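Local coordinates for protein PKS (Streptomyces sp. CNQ431, PDB 5YDA) that probably transfers a broad range of acyl groups onto a carrier protein during polyketide assembly, this piece being the acyltransferase domain of the splenocin synthase SpnD, at residues L44-E56 / E90-V102. Numbering follows the deposited sequence.
Sequences LRGQAHALARRLE and EAVEALRAAVPAV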
loop_
_atom_site.group_PDB
_atom_site.type_symbol
_atom_site.label_atom_id
_atom_site.label_comp_id
_atom_site.label_asym_id
_atom_site.label_seq_id
_atom_site.Cartn_x
_atom_site.Cartn_y
_atom_site.Cartn_z
ATOM N N LEU A 44 1.466 31.068 -0.165
ATOM C CA LEU A 44 0.618 29.969 -0.620
ATOM C C LEU A 44 -0.805 30.103 -0.089
ATOM O O LEU A 44 -1.773 30.084 -0.860
ATOM C CB LEU A 44 1.211 28.634 -0.173
ATOM C CG LEU A 44 1.620 27.601 -1.211
ATOM C CD1 LEU A 44 1.836 26.249 -0.519
ATOM C CD2 LEU A 44 0.597 27.515 -2.323
ATOM N N ARG A 45 -0.951 30.233 1.234
ATOM C CA ARG A 45 -2.282 30.392 1.812
ATOM C C ARG A 45 -2.985 31.601 1.219
ATOM O O ARG A 45 -4.165 31.534 0.865
ATOM C CB ARG A 45 -2.201 30.527 3.328
ATOM C CG ARG A 45 -0.915 30.036 3.950
ATOM C CD ARG A 45 -1.188 29.610 5.382
ATOM N NE ARG A 45 0.006 29.095 6.045
ATOM C CZ ARG A 45 -0.019 28.288 7.100
ATOM N NH1 ARG A 45 -1.183 27.889 7.610
ATOM N NH2 ARG A 45 1.119 27.872 7.638
ATOM N N GLY A 46 -2.268 32.721 1.099
ATOM C CA GLY A 46 -2.875 33.903 0.513
ATOM C C GLY A 46 -3.308 33.666 -0.919
ATOM O O GLY A 46 -4.441 33.974 -1.304
ATOM N N GLN A 47 -2.417 33.081 -1.719
ATOM C CA GLN A 47 -2.736 32.825 -3.118
ATOM C C GLN A 47 -3.919 31.869 -3.271
ATOM O O GLN A 47 -4.650 31.941 -4.269
ATOM C CB GLN A 47 -1.502 32.279 -3.822
ATOM C CG GLN A 47 -1.362 32.741 -5.236
ATOM C CD GLN A 47 -0.017 32.375 -5.811
ATOM O OE1 GLN A 47 0.071 31.622 -6.786
ATOM N NE2 GLN A 47 1.046 32.901 -5.209
ATOM N N ALA A 48 -4.138 30.983 -2.294
ATOM C CA ALA A 48 -5.249 30.044 -2.389
ATOM C C ALA A 48 -6.575 30.711 -2.059
ATOM O O ALA A 48 -7.605 30.385 -2.664
ATOM C CB ALA A 48 -5.018 28.847 -1.467
ATOM N N HIS A 49 -6.575 31.637 -1.097
ATOM C CA HIS A 49 -7.788 32.406 -0.828
ATOM C C HIS A 49 -8.081 33.389 -1.951
ATOM O O HIS A 49 -9.251 33.642 -2.255
ATOM C CB HIS A 49 -7.676 33.141 0.509
ATOM C CG HIS A 49 -7.531 32.230 1.684
ATOM N ND1 HIS A 49 -6.502 31.320 1.796
ATOM C CD2 HIS A 49 -8.298 32.069 2.789
ATOM C CE1 HIS A 49 -6.632 30.646 2.924
ATOM N NE2 HIS A 49 -7.715 31.081 3.546
ATOM N N ALA A 50 -7.037 33.946 -2.576
ATOM C CA ALA A 50 -7.235 34.792 -3.751
ATOM C C ALA A 50 -8.017 34.049 -4.828
ATOM O O ALA A 50 -9.064 34.524 -5.290
ATOM C CB ALA A 50 -5.884 35.262 -4.295
ATOM N N LEU A 51 -7.531 32.862 -5.222
ATOM C CA LEU A 51 -8.226 32.073 -6.237
ATOM C C LEU A 51 -9.645 31.736 -5.800
ATOM O O LEU A 51 -10.570 31.715 -6.621
ATOM C CB LEU A 51 -7.436 30.803 -6.548
ATOM C CG LEU A 51 -8.105 29.820 -7.507
ATOM C CD1 LEU A 51 -8.025 30.292 -8.969
ATOM C CD2 LEU A 51 -7.499 28.428 -7.363
ATOM N N ALA A 52 -9.843 31.460 -4.512
ATOM C CA ALA A 52 -11.192 31.218 -4.017
ATOM C C ALA A 52 -12.073 32.443 -4.235
ATOM O O ALA A 52 -13.197 32.336 -4.738
ATOM C CB ALA A 52 -11.152 30.838 -2.535
ATOM N N ARG A 53 -11.570 33.624 -3.868
ATOM C CA ARG A 53 -12.355 34.840 -4.038
ATOM C C ARG A 53 -12.574 35.167 -5.509
ATOM O O ARG A 53 -13.543 35.858 -5.837
ATOM C CB ARG A 53 -11.688 36.004 -3.286
ATOM C CG ARG A 53 -11.901 35.921 -1.759
ATOM C CD ARG A 53 -10.893 36.728 -0.913
ATOM N NE ARG A 53 -10.726 36.128 0.419
ATOM C CZ ARG A 53 -11.517 36.354 1.470
ATOM N NH1 ARG A 53 -12.547 37.185 1.375
ATOM N NH2 ARG A 53 -11.275 35.751 2.625
ATOM N N ARG A 54 -11.740 34.634 -6.407
ATOM C CA ARG A 54 -11.924 34.882 -7.835
ATOM C C ARG A 54 -13.087 34.075 -8.420
ATOM O O ARG A 54 -13.870 34.608 -9.213
ATOM C CB ARG A 54 -10.626 34.587 -8.587
ATOM C CG ARG A 54 -10.786 34.554 -10.101
ATOM C CD ARG A 54 -9.464 34.810 -10.828
ATOM N NE ARG A 54 -9.647 34.849 -12.281
ATOM C CZ ARG A 54 -9.955 35.944 -12.976
ATOM N NH1 ARG A 54 -10.112 37.113 -12.360
ATOM N NH2 ARG A 54 -10.106 35.870 -14.295
ATOM N N LEU A 55 -13.226 32.796 -8.048
ATOM C CA LEU A 55 -14.295 31.982 -8.624
ATOM C C LEU A 55 -15.659 32.327 -8.046
ATOM O O LEU A 55 -16.684 32.109 -8.705
ATOM C CB LEU A 55 -14.029 30.495 -8.425
ATOM C CG LEU A 55 -12.603 30.032 -8.626
ATOM C CD1 LEU A 55 -12.408 28.663 -8.010
ATOM C CD2 LEU A 55 -12.282 30.050 -10.108
ATOM N N GLU A 56 -15.704 32.830 -6.813
ATOM C CA GLU A 56 -16.952 33.375 -6.293
ATOM C C GLU A 56 -17.398 34.574 -7.118
ATOM O O GLU A 56 -18.547 34.643 -7.572
ATOM C CB GLU A 56 -16.771 33.762 -4.828
ATOM C CG GLU A 56 -17.382 32.778 -3.863
ATOM C CD GLU A 56 -17.015 33.095 -2.438
ATOM O OE1 GLU A 56 -15.959 33.740 -2.237
ATOM O OE2 GLU A 56 -17.772 32.697 -1.525
ATOM N N GLU A 90 -17.485 23.446 -4.472
ATOM C CA GLU A 90 -16.581 22.535 -3.775
ATOM C C GLU A 90 -15.162 23.094 -3.756
ATOM O O GLU A 90 -14.516 23.145 -2.703
ATOM C CB GLU A 90 -16.622 21.155 -4.437
ATOM C CG GLU A 90 -16.126 20.033 -3.543
ATOM C CD GLU A 90 -16.015 18.679 -4.244
ATOM O OE1 GLU A 90 -15.326 17.801 -3.676
ATOM O OE2 GLU A 90 -16.605 18.482 -5.338
ATOM N N ALA A 91 -14.682 23.565 -4.907
ATOM C CA ALA A 91 -13.324 24.095 -4.989
ATOM C C ALA A 91 -13.157 25.330 -4.117
ATOM O O ALA A 91 -12.174 25.451 -3.376
ATOM C CB ALA A 91 -12.975 24.408 -6.441
ATOM N N VAL A 92 -14.108 26.263 -4.195
ATOM C CA VAL A 92 -14.050 27.472 -3.377
ATOM C C VAL A 92 -13.931 27.106 -1.905
ATOM O O VAL A 92 -13.044 27.595 -1.194
ATOM C CB VAL A 92 -15.284 28.358 -3.637
ATOM C CG1 VAL A 92 -15.451 29.372 -2.511
ATOM C CG2 VAL A 92 -15.172 29.063 -4.987
ATOM N N GLU A 93 -14.814 26.221 -1.435
ATOM C CA GLU A 93 -14.774 25.814 -0.034
ATOM C C GLU A 93 -13.435 25.181 0.327
ATOM O O GLU A 93 -12.891 25.438 1.408
ATOM C CB GLU A 93 -15.909 24.841 0.267
ATOM C CG GLU A 93 -16.183 24.707 1.753
ATOM C CD GLU A 93 -17.005 23.482 2.095
ATOM O OE1 GLU A 93 -16.764 22.415 1.489
ATOM O OE2 GLU A 93 -17.892 23.584 2.973
ATOM N N ALA A 94 -12.879 24.363 -0.570
ATOM C CA ALA A 94 -11.641 23.666 -0.243
ATOM C C ALA A 94 -10.452 24.613 -0.248
ATOM O O ALA A 94 -9.507 24.415 0.521
ATOM C CB ALA A 94 -11.406 22.506 -1.208
ATOM N N LEU A 95 -10.488 25.657 -1.079
ATOM C CA LEU A 95 -9.368 26.592 -1.133
ATOM C C LEU A 95 -9.288 27.466 0.116
ATOM O O LEU A 95 -8.195 27.927 0.470
ATOM C CB LEU A 95 -9.468 27.452 -2.390
ATOM C CG LEU A 95 -9.169 26.719 -3.701
ATOM C CD1 LEU A 95 -9.930 27.356 -4.845
ATOM C CD2 LEU A 95 -7.677 26.710 -4.001
ATOM N N ARG A 96 -10.415 27.708 0.795
ATOM C CA ARG A 96 -10.372 28.426 2.071
ATOM C C ARG A 96 -9.721 27.580 3.150
ATOM O O ARG A 96 -8.780 28.021 3.823
ATOM C CB ARG A 96 -11.775 28.816 2.527
ATOM C CG ARG A 96 -12.583 29.510 1.494
ATOM C CD ARG A 96 -12.269 30.977 1.473
ATOM N NE ARG A 96 -13.050 31.622 0.432
ATOM C CZ ARG A 96 -14.198 32.250 0.645
ATOM N NH1 ARG A 96 -14.700 32.330 1.871
ATOM N NH2 ARG A 96 -14.836 32.798 -0.372
ATOM N N ALA A 97 -10.236 26.365 3.347
ATOM C CA ALA A 97 -9.675 25.434 4.313
ATOM C C ALA A 97 -8.256 25.016 3.966
ATOM O O ALA A 97 -7.589 24.405 4.809
ATOM C CB ALA A 97 -10.568 24.198 4.403
ATOM N N ALA A 98 -7.783 25.328 2.761
ATOM C CA ALA A 98 -6.517 24.797 2.281
ATOM C C ALA A 98 -5.382 25.238 3.187
ATOM O O ALA A 98 -5.190 26.433 3.421
ATOM C CB ALA A 98 -6.261 25.252 0.844
ATOM N N VAL A 99 -4.648 24.260 3.712
ATOM C CA VAL A 99 -3.455 24.492 4.513
ATOM C C VAL A 99 -2.296 23.765 3.828
ATOM O O VAL A 99 -2.463 22.612 3.427
ATOM C CB VAL A 99 -3.608 24.013 5.968
ATOM C CG1 VAL A 99 -4.732 24.774 6.663
ATOM C CG2 VAL A 99 -3.886 22.514 6.034
ATOM N N PRO A 100 -1.143 24.402 3.642
ATOM C CA PRO A 100 0.012 23.664 3.114
ATOM C C PRO A 100 0.316 22.463 3.999
ATOM O O PRO A 100 0.262 22.548 5.227
ATOM C CB PRO A 100 1.144 24.697 3.142
ATOM C CG PRO A 100 0.678 25.769 4.065
ATOM C CD PRO A 100 -0.814 25.795 3.968
ATOM N N ALA A 101 0.599 21.324 3.361
ATOM C CA ALA A 101 0.730 20.064 4.077
ATOM C C ALA A 101 2.030 19.313 3.820
ATOM O O ALA A 101 2.310 18.362 4.555
ATOM C CB ALA A 101 -0.447 19.130 3.742
ATOM N N VAL A 102 2.812 19.681 2.810
ATOM C CA VAL A 102 4.113 19.056 2.576
ATOM C C VAL A 102 5.160 20.159 2.569
ATOM O O VAL A 102 4.833 21.345 2.381
ATOM C CB VAL A 102 4.135 18.231 1.266
ATOM C CG1 VAL A 102 3.211 17.017 1.374
ATOM C CG2 VAL A 102 3.775 19.091 0.076
#
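Helix 44-56 and helix 90-97 run nearly antiparallel, their axes 157° apart in direction and 8.2 Å at closest approach, with the CA atoms of A52 and V92 nearest, 4.8 Å apart. Alanine suits so close a crossing: the small A48 and A52 let L95 enter as a knob among A48, L51, A52 and L55. CB of L95 lies 3.8 Å from CB of A52, while CD1 of L95 meets CD2 of L51 at 3.7 Å; with CG anti to the backbone N (chi1 175°), L51 turns its CD2 obliquely across the end of L95. One turn along, beta-branched V92 sets CG2 against CB of L55, 3.9 Å away. Both helices pack on the two-stranded antiparallel sheet 32-38/79-85, L44 and A91 each touching both strands, in a small alpha/beta subdomain consistent with the linker joining ketosynthase and acyltransferase in modular synthases. R96 starts away from helix 44-56, but a bend at chi2 (-84°) brings its guanidinium back, edge-on to CB of A52 and towards the carboxylate of E56; their salt bridge is modelled too short to trust. H49 ND1 donates a hydrogen bond to R45 O (2.5 Å), which lies tilted from the ring plane, and this holds the imidazole with one face over L95 O and CA of R96. Beyond the helix, rigid P100 puts CG over one face of the R45 guanidinium, 3.9 Å from NE of R45, and CB against CD1 of L44.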